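Local coordinates for Rv3651-like N-terminal domain-containing protein (Mycobacterium tuberculosis, PDB 4Q6U) that is of unknown function but probably acts as a sensor, with one GAF-like and two PAS-like domains in each chain, at residues E125-N129 against S130-P134; R151-N154 against P155-Q159; L228-R231 against I232-G235; L254-L257 against D258-S262; P274-P278 against D279-V283. All blocks are in the same frame, centred on the assembly; numbering follows the deposited sequence.

Interaction 1: E125-N129 against S130-P134; sequences ESLTN and SGKNP
The hydroxyl of Ser130 turns back on the helix it has just left and lies near two backbone oxygens at once. Its OG is 3.0 Å from Leu127 O and 3.2 Å from Ser126 O. OG reaches them because it sits between the backbone N and the carbonyl carbon of Ser130 (chi1 65°). Ser130 N adds a bond of 3.2 Å to Ser126 O, which also accepts a hydrogen bond from the side-chain amide of Asn213.

The helix ends here in a Schellman motif. Gly131, with positive phi, is the C-prime residue. Lys132 N makes the i to i+5 bond to Leu127 O at 2.9 Å. Gly131 N makes the i to i+3 bond to Thr128 O at 2.8 Å, coming in from well above the carbonyl plane. Arg215 also binds Thr128 O and Asn129 O, so this C-terminal end is tied to strand 206-215 of the PAS-like middle domain.

Past the glycine, two side chains fold back on the last turn. CD of Lys132 packs on CD2 of Leu127 at 4.0 Å, and the lysine chain then bends away toward Glu146 O. The ring of Pro134 comes up to Thr128. Pro134 CG is as close as 3.0 Å to Thr128 OG1, a tight approach. That hydroxyl is hydrogen-bonded to Pro124 O, one turn earlier in the chain.

Interaction 2: R151-N154 against P155-Q159; sequences RELN and PNETQ
Glu157 reaches back to the backbone of Asn154 across a type II beta turn, Asn154 to Glu157, that leads into helix 157-165 of the PAS-like middle domain. Its CB lies 3.3 Å from Asn154 O. That same oxygen accepts the N-H of Glu157, N to O 3.1 Å, and closes the turn. CG stands opposite the backbone N (chi1 -172°), and the chain runs on extended. This carries the carboxylate back along the loop. CD stops 4.1 Å from Asn154 N. OE1 goes further and takes the N-H of that residue at 3.0 Å, met nearly along the C-O axis of the carboxylate. OE1 also lies 3.4 Å from Leu153 CA.

OE2 forms a salt bridge with Lys255. With OE1 bonded to Asn154 N and a water, and OE2 to Lys255, the carboxylate is probably fixed in its rotation. The nearby lysine would be expected to keep the carboxylate ionised. Asn154 OD1 is held by Asp178 N. Leu228 of the second subunit packs on Glu157, so the turn borders the dimer interface.

The water lies between Glu152, Asn154 and Glu157. It donates to Glu152 O and to Glu157 OE1, and accepts from Asn154 ND2 at 2.9 Å.

Interaction 3: L228-R231 against I232-G235; sequences LAQR and ILIG
Leu233 N donates to Ala229 O at 2.8 Å, the shortest of four successive i to i+4 bonds. Ile232 N meets Leu228 O, and Ile234 N meets Gln230 O in the straightest of the set, with an angle of 165° at the hydrogen. Gly235 N to Arg231 O closes the series and is the longest at 3.1 Å.

Two side-chain pairs follow the same spacing. Leu228 CG and Ile232 CD1 lie 4.0 Å apart. Ile232 CG1 stands beside its own backbone N (chi1 -65°). This lays the branch back along the previous turn, where CG1 is 3.3 Å from Leu228 O. Ile234 repeats the pattern on another side of the helix. Its CG1 lies 3.3 Å from Gln230 O, and its CD1 continues to the amide of Gln230.

Gln230 bends at chi2 (70°), and the bend brings its amide over the next turn. NE2 is 4.0 Å from Ile234 CD1, and OE1 lies at the same distance from Leu233 CD2. The two ends of the amide therefore rest against different side chains. NE2 also bonds Arg151 O, which ties the helix to the loop before helix 157-165.

Other side chains face the second subunit. Leu233 packs on Leu233 of that subunit, and Arg231 reaches its Glu320 O. The arrangement is that of a short regular alpha helix, in the PAS-like C-terminal family region, serving as a dimer contact.

Interaction 4: L254-L257 against D258-S262; sequences LKWL and DQPCS
Trp256 lays one face of its indole against Pro260, at the point where outer strand 253-256 of a PAS-like domain's antiparallel sheet runs into a loop. This is a CH-pi contact. Pro260 CA sits 3.7 Å from the centroid of the six-membered ring and only 15° off its normal. Pro260 CB adds to the packing at 3.8 Å from Trp256 CE2, and Pro260 CG reaches Trp256 CD1. Cys261 N lies over the same face, but nearer the rim.

The indole is the tight side. Trp266 meets it edge to face, and Ala244 of the adjacent strand 242-246 and Leu332 of strand 325-333 pack on it. Asp258 O is enclosed there, 3.3 Å from Trp256 CB, with no polar partner in the model.

The other side is looser. Gln259 points away from the strand into an exposed position, and Ser262 is exposed too. Asp258 is buried instead: its OD1 forms salt bridges with Arg151 and Arg243, which would probably keep it ionised.

Cys261 closes the far end of the ring. Its SG stands between the backbone N and the carbonyl carbon (chi1 83°), in an oblique sulfur-aromatic contact 4.0 Å from Trp256 CH2.

Interaction 5: P274-P278 against D279-V283; sequences PRLHP and DDQHV
The backbone makes a type I beta turn from His277 to Asp280, and Asp280 N comes back to His277 O at 2.9 Å, from well above the carbonyl plane. A weak bond from Gln281 N to Pro278 O, 3.3 Å, continues the winding one residue on.

The His277 ring adds a side-chain bond to the turn. Its CG lies anti to the backbone N (chi1 -158°), which swings the ring toward the chain beyond Pro278. There ND1 accepts the N-H of Asp279 at 3.1 Å. The donor is close to the ring plane, at the edge, and the angle at the hydrogen is 157°. Asp279 runs beside the ring, pointing the same way. Its CB is 3.3 Å from His277 ND1, and its OD2 lies 3.5 Å from His277 CE1. The carboxylate plane is turned 51° from the ring.

This turn belongs to the long connection between strands 253-256 and 296-303 of the PAS-like C-terminal domain. Trp309 meets the His277 ring, and Arg301 of strand 296-303 forms a salt bridge with Asp280. The turn is thus held against the sheet, and the positive arginine would be expected to keep Asp280 ionised.

Asp280 also touches the histidine, with OD2 3.8 Å from His277 CB. On another side, Leu276 and Gln281 cross at about a right angle. Gln281 bends at chi2, and its NE2 ends 3.3 Å from Leu276 CD1.

How the interactions relate
The five contacts follow one another along the chain. Interactions 1 and 2 lie in the middle PAS-like domain, at the end of helix 124-129 and the start of helix 157-165, centres about 19 Å apart. Interactions 3, 4 and 5 lie in the C-terminal one. Interaction 2, the junction, touches interaction 3 through Arg151 and Gln230, and interaction 4 through two salt bridges, Glu157 with Lys255 and Arg151 with Asp258. Its centre is about 14 Å from each. The two domains are therefore joined directly. Interactions 2 and 3, and interaction 4 through Leu257, meet the second subunit, so this junction borders the dimer interface. Interaction 5 stands apart, about 21 Å from interaction 4 between centres.

Interaction 1: E125-N129 against S130-P134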
# COMPACT_ATOMS: atom_id res chain seq x y z
N GLU B 125 -19.01 -20.07 13.70
CA GLU B 125 -19.42 -19.30 12.53
C GLU B 125 -18.31 -18.34 12.06
O GLU B 125 -17.99 -18.30 10.86
CB GLU B 125 -20.71 -18.53 12.85
CG GLU B 125 -21.96 -19.41 13.01
CD GLU B 125 -22.03 -20.13 14.35
OE1 GLU B 125 -21.28 -19.75 15.29
OE2 GLU B 125 -22.83 -21.08 14.47
N SER B 126 -17.72 -17.59 12.98
CA SER B 126 -16.70 -16.62 12.57
C SER B 126 -15.44 -17.33 12.04
O SER B 126 -14.77 -16.84 11.12
CB SER B 126 -16.34 -15.68 13.73
OG SER B 126 -15.42 -16.27 14.65
N LEU B 127 -15.16 -18.49 12.61
CA LEU B 127 -14.02 -19.30 12.19
C LEU B 127 -14.25 -19.92 10.83
O LEU B 127 -13.37 -19.91 9.97
CB LEU B 127 -13.73 -20.38 13.23
CG LEU B 127 -13.10 -19.86 14.52
CD1 LEU B 127 -12.99 -20.99 15.53
CD2 LEU B 127 -11.73 -19.26 14.26
N THR B 128 -15.45 -20.47 10.62
CA THR B 128 -15.81 -21.05 9.34
C THR B 128 -15.77 -20.01 8.22
O THR B 128 -15.19 -20.26 7.16
CB THR B 128 -17.20 -21.68 9.38
OG1 THR B 128 -17.17 -22.83 10.23
CG2 THR B 128 -17.63 -22.11 7.98
N ASN B 129 -16.38 -18.86 8.47
CA ASN B 129 -16.37 -17.76 7.51
C ASN B 129 -14.95 -17.38 7.11
O ASN B 129 -14.67 -17.14 5.94
CB ASN B 129 -17.11 -16.54 8.09
CG ASN B 129 -18.63 -16.75 8.15
OD1 ASN B 129 -19.15 -17.69 7.57
ND2 ASN B 129 -19.33 -15.87 8.86
N SER B 130 -14.04 -17.37 8.08
CA SER B 130 -12.66 -16.98 7.78
C SER B 130 -11.87 -18.18 7.23
O SER B 130 -10.67 -18.11 7.06
CB SER B 130 -11.98 -16.38 9.01
OG SER B 130 -11.84 -17.33 10.05
N GLY B 131 -12.58 -19.27 6.95
CA GLY B 131 -12.00 -20.39 6.23
C GLY B 131 -11.22 -21.38 7.05
O GLY B 131 -10.50 -22.22 6.51
N LYS B 132 -11.34 -21.29 8.37
CA LYS B 132 -10.63 -22.22 9.25
C LYS B 132 -11.49 -23.46 9.55
O LYS B 132 -12.71 -23.44 9.35
CB LYS B 132 -10.21 -21.51 10.52
CG LYS B 132 -9.40 -20.25 10.22
CD LYS B 132 -8.82 -19.63 11.47
CE LYS B 132 -7.46 -19.01 11.18
NZ LYS B 132 -7.54 -17.54 11.04
N ASN B 133 -10.85 -24.53 10.00
CA ASN B 133 -11.54 -25.79 10.25
C ASN B 133 -12.06 -25.88 11.68
O ASN B 133 -11.31 -26.19 12.59
CB ASN B 133 -10.60 -26.97 9.95
CG ASN B 133 -11.34 -28.29 9.83
OD1 ASN B 133 -12.53 -28.39 10.13
ND2 ASN B 133 -10.62 -29.32 9.39
N PRO B 134 -13.36 -25.64 11.86
CA PRO B 134 -13.96 -25.49 13.19
C PRO B 134 -13.79 -26.74 14.06
O PRO B 134 -13.80 -26.63 15.29
CB PRO B 134 -15.45 -25.24 12.89
CG PRO B 134 -15.52 -25.00 11.42
CD PRO B 134 -14.38 -25.72 10.81

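Interaction 2: R151-N154 against P155-Q159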
# COMPACT_ATOMS: atom_id res chain seq x y z
N ARG B 151 1.76 -13.18 7.61
CA ARG B 151 2.45 -12.68 6.40
C ARG B 151 1.59 -11.78 5.51
O ARG B 151 1.94 -10.62 5.29
CB ARG B 151 3.01 -13.87 5.60
CG ARG B 151 3.52 -13.56 4.18
CD ARG B 151 4.79 -12.71 4.16
NE ARG B 151 5.92 -13.27 4.92
CZ ARG B 151 6.87 -14.04 4.40
NH1 ARG B 151 6.83 -14.39 3.13
NH2 ARG B 151 7.86 -14.49 5.17
N GLU B 152 0.47 -12.30 5.01
CA GLU B 152 -0.39 -11.53 4.10
C GLU B 152 -1.05 -10.32 4.76
O GLU B 152 -1.54 -10.41 5.88
CB GLU B 152 -1.47 -12.44 3.50
CG GLU B 152 -0.95 -13.78 3.01
CD GLU B 152 -0.10 -13.66 1.77
OE1 GLU B 152 -0.39 -12.79 0.92
OE2 GLU B 152 0.88 -14.43 1.65
N LEU B 153 -1.10 -9.21 4.03
CA LEU B 153 -1.66 -7.96 4.53
C LEU B 153 -2.99 -7.63 3.85
O LEU B 153 -3.20 -7.97 2.70
CB LEU B 153 -0.66 -6.81 4.30
CG LEU B 153 0.75 -7.04 4.85
CD1 LEU B 153 1.61 -5.82 4.55
CD2 LEU B 153 0.71 -7.33 6.32
N ASN B 154 -3.86 -6.93 4.56
CA ASN B 154 -5.16 -6.58 4.00
C ASN B 154 -5.48 -5.11 4.18
O ASN B 154 -4.82 -4.44 4.97
CB ASN B 154 -6.25 -7.45 4.65
CG ASN B 154 -6.52 -8.70 3.86
OD1 ASN B 154 -7.03 -8.65 2.74
ND2 ASN B 154 -6.19 -9.85 4.45
N PRO B 155 -6.47 -4.59 3.42
CA PRO B 155 -6.87 -3.19 3.52
C PRO B 155 -7.22 -2.76 4.93
O PRO B 155 -7.98 -3.46 5.62
CB PRO B 155 -8.11 -3.10 2.62
CG PRO B 155 -7.91 -4.15 1.62
CD PRO B 155 -7.15 -5.26 2.29
N ASN B 156 -6.69 -1.62 5.34
CA ASN B 156 -6.96 -1.05 6.66
C ASN B 156 -6.53 -1.93 7.83
O ASN B 156 -7.00 -1.74 8.95
CB ASN B 156 -8.45 -0.71 6.79
CG ASN B 156 -8.85 0.48 5.94
OD1 ASN B 156 -9.47 0.34 4.88
ND2 ASN B 156 -8.45 1.67 6.38
N GLU B 157 -5.62 -2.87 7.58
CA GLU B 157 -5.09 -3.68 8.68
C GLU B 157 -4.33 -2.79 9.68
O GLU B 157 -4.27 -3.10 10.87
CB GLU B 157 -4.17 -4.79 8.14
CG GLU B 157 -3.73 -5.80 9.23
CD GLU B 157 -3.39 -7.17 8.67
OE1 GLU B 157 -3.33 -7.32 7.44
OE2 GLU B 157 -3.19 -8.11 9.47
N THR B 158 -3.77 -1.68 9.19
CA THR B 158 -3.12 -0.71 10.07
C THR B 158 -4.09 -0.20 11.14
O THR B 158 -3.72 -0.05 12.30
CB THR B 158 -2.57 0.50 9.26
OG1 THR B 158 -1.62 0.04 8.28
CG2 THR B 158 -1.90 1.51 10.18
N GLN B 159 -5.33 0.05 10.73
CA GLN B 159 -6.35 0.54 11.65
C GLN B 159 -6.78 -0.53 12.63
O GLN B 159 -7.15 -0.22 13.76
CB GLN B 159 -7.57 1.05 10.88
CG GLN B 159 -7.52 2.54 10.60
CD GLN B 159 -6.28 2.92 9.84
OE1 GLN B 159 -6.01 2.40 8.76
NE2 GLN B 159 -5.49 3.83 10.41
O HOH W 1 -4.17 -9.79 6.52

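Interaction 3: L228-R231 against I232-G235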
# COMPACT_ATOMS: atom_id res chain seq x y z
N LEU B 228 5.18 -2.47 -3.28
CA LEU B 228 6.64 -2.56 -3.27
C LEU B 228 7.15 -2.78 -1.83
O LEU B 228 8.05 -3.59 -1.60
CB LEU B 228 7.23 -1.28 -3.88
CG LEU B 228 8.75 -1.05 -3.91
CD1 LEU B 228 9.47 -2.17 -4.63
CD2 LEU B 228 8.99 0.27 -4.63
N ALA B 229 6.56 -2.08 -0.87
CA ALA B 229 7.01 -2.21 0.51
C ALA B 229 6.85 -3.65 1.01
O ALA B 229 7.72 -4.19 1.71
CB ALA B 229 6.26 -1.24 1.42
N GLN B 230 5.73 -4.28 0.66
CA GLN B 230 5.51 -5.66 1.08
C GLN B 230 6.53 -6.59 0.42
O GLN B 230 6.99 -7.53 1.06
CB GLN B 230 4.07 -6.10 0.76
CG GLN B 230 3.78 -7.61 0.97
CD GLN B 230 3.77 -8.06 2.44
OE1 GLN B 230 4.34 -7.41 3.32
NE2 GLN B 230 3.12 -9.20 2.70
N ARG B 231 6.91 -6.33 -0.82
CA ARG B 231 7.90 -7.17 -1.48
C ARG B 231 9.27 -7.02 -0.80
O ARG B 231 10.01 -7.99 -0.63
CB ARG B 231 7.97 -6.84 -2.96
CG ARG B 231 6.72 -7.27 -3.73
CD ARG B 231 6.73 -6.78 -5.18
NE ARG B 231 5.61 -7.34 -5.94
CZ ARG B 231 5.62 -8.55 -6.49
NH1 ARG B 231 6.69 -9.34 -6.37
NH2 ARG B 231 4.56 -8.99 -7.16
N ILE B 232 9.59 -5.80 -0.40
CA ILE B 232 10.82 -5.53 0.35
C ILE B 232 10.76 -6.23 1.73
O ILE B 232 11.70 -6.90 2.14
CB ILE B 232 11.03 -4.00 0.50
CG1 ILE B 232 11.26 -3.36 -0.90
CG2 ILE B 232 12.21 -3.69 1.40
CD1 ILE B 232 11.29 -1.86 -0.87
N LEU B 233 9.63 -6.11 2.41
CA LEU B 233 9.49 -6.72 3.73
C LEU B 233 9.67 -8.23 3.67
O LEU B 233 10.35 -8.84 4.51
CB LEU B 233 8.11 -6.35 4.31
CG LEU B 233 8.03 -5.93 5.77
CD1 LEU B 233 8.97 -4.76 6.04
CD2 LEU B 233 6.60 -5.53 6.08
N ILE B 234 9.05 -8.85 2.66
CA ILE B 234 9.19 -10.28 2.42
C ILE B 234 10.64 -10.66 2.17
O ILE B 234 11.13 -11.69 2.66
CB ILE B 234 8.30 -10.73 1.24
CG1 ILE B 234 6.83 -10.72 1.67
CG2 ILE B 234 8.68 -12.11 0.75
CD1 ILE B 234 5.86 -11.14 0.55
N GLY B 235 11.35 -9.81 1.43
CA GLY B 235 12.74 -10.06 1.14
C GLY B 235 13.63 -10.02 2.37
O GLY B 235 14.72 -10.58 2.36

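Interaction 4: L254-L257 against D258-S262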
# COMPACT_ATOMS: atom_id res chain seq x y z
N LEU B 254 0.17 -9.44 18.27
CA LEU B 254 -0.84 -8.89 17.36
C LEU B 254 -0.91 -9.61 16.02
O LEU B 254 -2.00 -9.96 15.55
CB LEU B 254 -0.57 -7.41 17.10
CG LEU B 254 -0.43 -6.48 18.30
CD1 LEU B 254 -0.01 -5.10 17.84
CD2 LEU B 254 -1.74 -6.41 19.11
N LYS B 255 0.25 -9.83 15.40
CA LYS B 255 0.29 -10.38 14.05
C LYS B 255 1.61 -11.05 13.74
O LYS B 255 2.67 -10.52 14.08
CB LYS B 255 0.03 -9.29 13.01
CG LYS B 255 -0.04 -9.84 11.59
CD LYS B 255 -0.23 -8.76 10.57
CE LYS B 255 -0.25 -9.34 9.18
NZ LYS B 255 -1.58 -9.91 8.78
N TRP B 256 1.56 -12.20 13.07
CA TRP B 256 2.77 -12.83 12.53
C TRP B 256 3.05 -12.28 11.14
O TRP B 256 2.15 -12.21 10.32
CB TRP B 256 2.62 -14.35 12.46
CG TRP B 256 2.61 -15.00 13.81
CD1 TRP B 256 1.54 -15.54 14.46
CD2 TRP B 256 3.74 -15.18 14.68
NE1 TRP B 256 1.93 -16.04 15.68
CE2 TRP B 256 3.27 -15.83 15.84
CE3 TRP B 256 5.10 -14.84 14.58
CZ2 TRP B 256 4.12 -16.15 16.90
CZ3 TRP B 256 5.94 -15.17 15.64
CH2 TRP B 256 5.44 -15.82 16.78
N LEU B 257 4.30 -11.91 10.89
CA LEU B 257 4.70 -11.36 9.59
C LEU B 257 5.37 -12.44 8.75
O LEU B 257 5.40 -12.39 7.53
CB LEU B 257 5.63 -10.16 9.77
CG LEU B 257 4.99 -8.95 10.45
CD1 LEU B 257 6.01 -7.84 10.60
CD2 LEU B 257 3.78 -8.46 9.66
N ASP B 258 5.93 -13.43 9.44
CA ASP B 258 6.36 -14.67 8.82
C ASP B 258 5.47 -15.76 9.38
O ASP B 258 4.42 -15.46 9.94
CB ASP B 258 7.83 -14.93 9.14
CG ASP B 258 8.71 -13.77 8.75
OD1 ASP B 258 8.59 -13.31 7.60
OD2 ASP B 258 9.51 -13.31 9.59
N GLN B 259 5.87 -17.01 9.25
CA GLN B 259 5.10 -18.08 9.88
C GLN B 259 5.35 -18.09 11.39
O GLN B 259 6.41 -17.66 11.85
CB GLN B 259 5.46 -19.44 9.27
CG GLN B 259 4.97 -19.62 7.83
CD GLN B 259 3.56 -19.09 7.61
OE1 GLN B 259 2.61 -19.54 8.25
NE2 GLN B 259 3.42 -18.12 6.71
N PRO B 260 4.37 -18.56 12.17
CA PRO B 260 4.55 -18.57 13.63
C PRO B 260 5.76 -19.39 14.05
O PRO B 260 6.12 -20.36 13.37
CB PRO B 260 3.27 -19.21 14.15
CG PRO B 260 2.27 -18.99 13.06
CD PRO B 260 3.03 -19.03 11.77
N CYS B 261 6.40 -19.00 15.14
CA CYS B 261 7.53 -19.76 15.64
C CYS B 261 7.03 -20.78 16.64
O CYS B 261 6.09 -20.54 17.39
CB CYS B 261 8.59 -18.85 16.27
SG CYS B 261 8.28 -18.39 17.97
N SER B 262 7.66 -21.95 16.61
CA SER B 262 7.32 -23.01 17.54
C SER B 262 8.30 -23.04 18.70
O SER B 262 8.26 -23.97 19.51
CB SER B 262 7.29 -24.36 16.81
OG SER B 262 8.46 -24.55 16.04

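Interaction 5: P274-P278 against D279-V283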
# COMPACT_ATOMS: atom_id res chain seq x y z
N PRO B 274 1.84 -16.34 32.79
CA PRO B 274 2.79 -15.25 32.53
C PRO B 274 3.09 -15.15 31.04
O PRO B 274 3.17 -16.18 30.37
CB PRO B 274 4.03 -15.68 33.33
CG PRO B 274 3.90 -17.16 33.48
CD PRO B 274 2.43 -17.42 33.60
N ARG B 275 3.20 -13.93 30.51
CA ARG B 275 3.54 -13.76 29.10
C ARG B 275 5.05 -13.82 28.94
O ARG B 275 5.59 -14.19 27.90
CB ARG B 275 3.03 -12.43 28.56
CG ARG B 275 1.54 -12.20 28.63
CD ARG B 275 1.27 -10.79 28.13
NE ARG B 275 -0.07 -10.31 28.42
CZ ARG B 275 -1.10 -10.43 27.59
NH1 ARG B 275 -0.93 -11.04 26.42
NH2 ARG B 275 -2.28 -9.96 27.93
N LEU B 276 5.73 -13.42 30.00
CA LEU B 276 7.18 -13.48 30.05
C LEU B 276 7.61 -13.81 31.47
O LEU B 276 6.80 -13.75 32.40
CB LEU B 276 7.81 -12.16 29.59
CG LEU B 276 7.14 -10.81 29.86
CD1 LEU B 276 6.76 -10.63 31.32
CD2 LEU B 276 8.06 -9.67 29.41
N HIS B 277 8.87 -14.16 31.62
CA HIS B 277 9.42 -14.36 32.95
C HIS B 277 9.32 -13.05 33.72
O HIS B 277 9.68 -11.99 33.19
CB HIS B 277 10.87 -14.83 32.87
CG HIS B 277 11.34 -15.54 34.10
ND1 HIS B 277 11.64 -14.88 35.27
CD2 HIS B 277 11.57 -16.86 34.34
CE1 HIS B 277 12.03 -15.75 36.18
NE2 HIS B 277 12.00 -16.96 35.64
N PRO B 278 8.82 -13.10 34.96
CA PRO B 278 8.65 -11.89 35.77
C PRO B 278 9.98 -11.16 36.03
O PRO B 278 9.98 -9.95 36.21
CB PRO B 278 8.05 -12.42 37.08
CG PRO B 278 8.37 -13.88 37.09
CD PRO B 278 8.35 -14.31 35.66
N ASP B 279 11.08 -11.90 36.03
CA ASP B 279 12.40 -11.30 36.22
C ASP B 279 12.88 -10.53 34.99
O ASP B 279 13.78 -9.70 35.08
CB ASP B 279 13.43 -12.38 36.58
CG ASP B 279 13.25 -12.92 37.99
OD1 ASP B 279 12.40 -12.39 38.74
OD2 ASP B 279 13.96 -13.88 38.35
N ASP B 280 12.27 -10.82 33.84
CA ASP B 280 12.61 -10.13 32.59
C ASP B 280 11.66 -8.98 32.31
O ASP B 280 11.76 -8.32 31.28
CB ASP B 280 12.60 -11.10 31.40
CG ASP B 280 13.71 -12.13 31.46
OD1 ASP B 280 14.73 -11.88 32.16
OD2 ASP B 280 13.57 -13.19 30.81
N GLN B 281 10.72 -8.75 33.23
CA GLN B 281 9.72 -7.71 33.06
C GLN B 281 10.38 -6.34 32.91
O GLN B 281 9.94 -5.51 32.11
CB GLN B 281 8.74 -7.70 34.23
CG GLN B 281 7.63 -6.67 34.10
CD GLN B 281 6.80 -6.84 32.84
OE1 GLN B 281 6.91 -6.06 31.89
NE2 GLN B 281 5.95 -7.86 32.82
N HIS B 282 11.44 -6.12 33.68
CA HIS B 282 12.15 -4.84 33.65
C HIS B 282 12.80 -4.59 32.29
O HIS B 282 12.94 -3.44 31.86
CB HIS B 282 13.21 -4.79 34.75
CG HIS B 282 14.45 -5.58 34.45
ND1 HIS B 282 14.57 -6.92 34.78
CD2 HIS B 282 15.60 -5.23 33.85
CE1 HIS B 282 15.76 -7.35 34.40
NE2 HIS B 282 16.41 -6.35 33.83
N VAL B 283 13.20 -5.66 31.61
CA VAL B 283 13.87 -5.54 30.32
C VAL B 283 12.91 -5.02 29.27
O VAL B 283 13.27 -4.20 28.43
CB VAL B 283 14.47 -6.88 29.87
CG1 VAL B 283 15.24 -6.71 28.56
CG2 VAL B 283 15.39 -7.44 30.94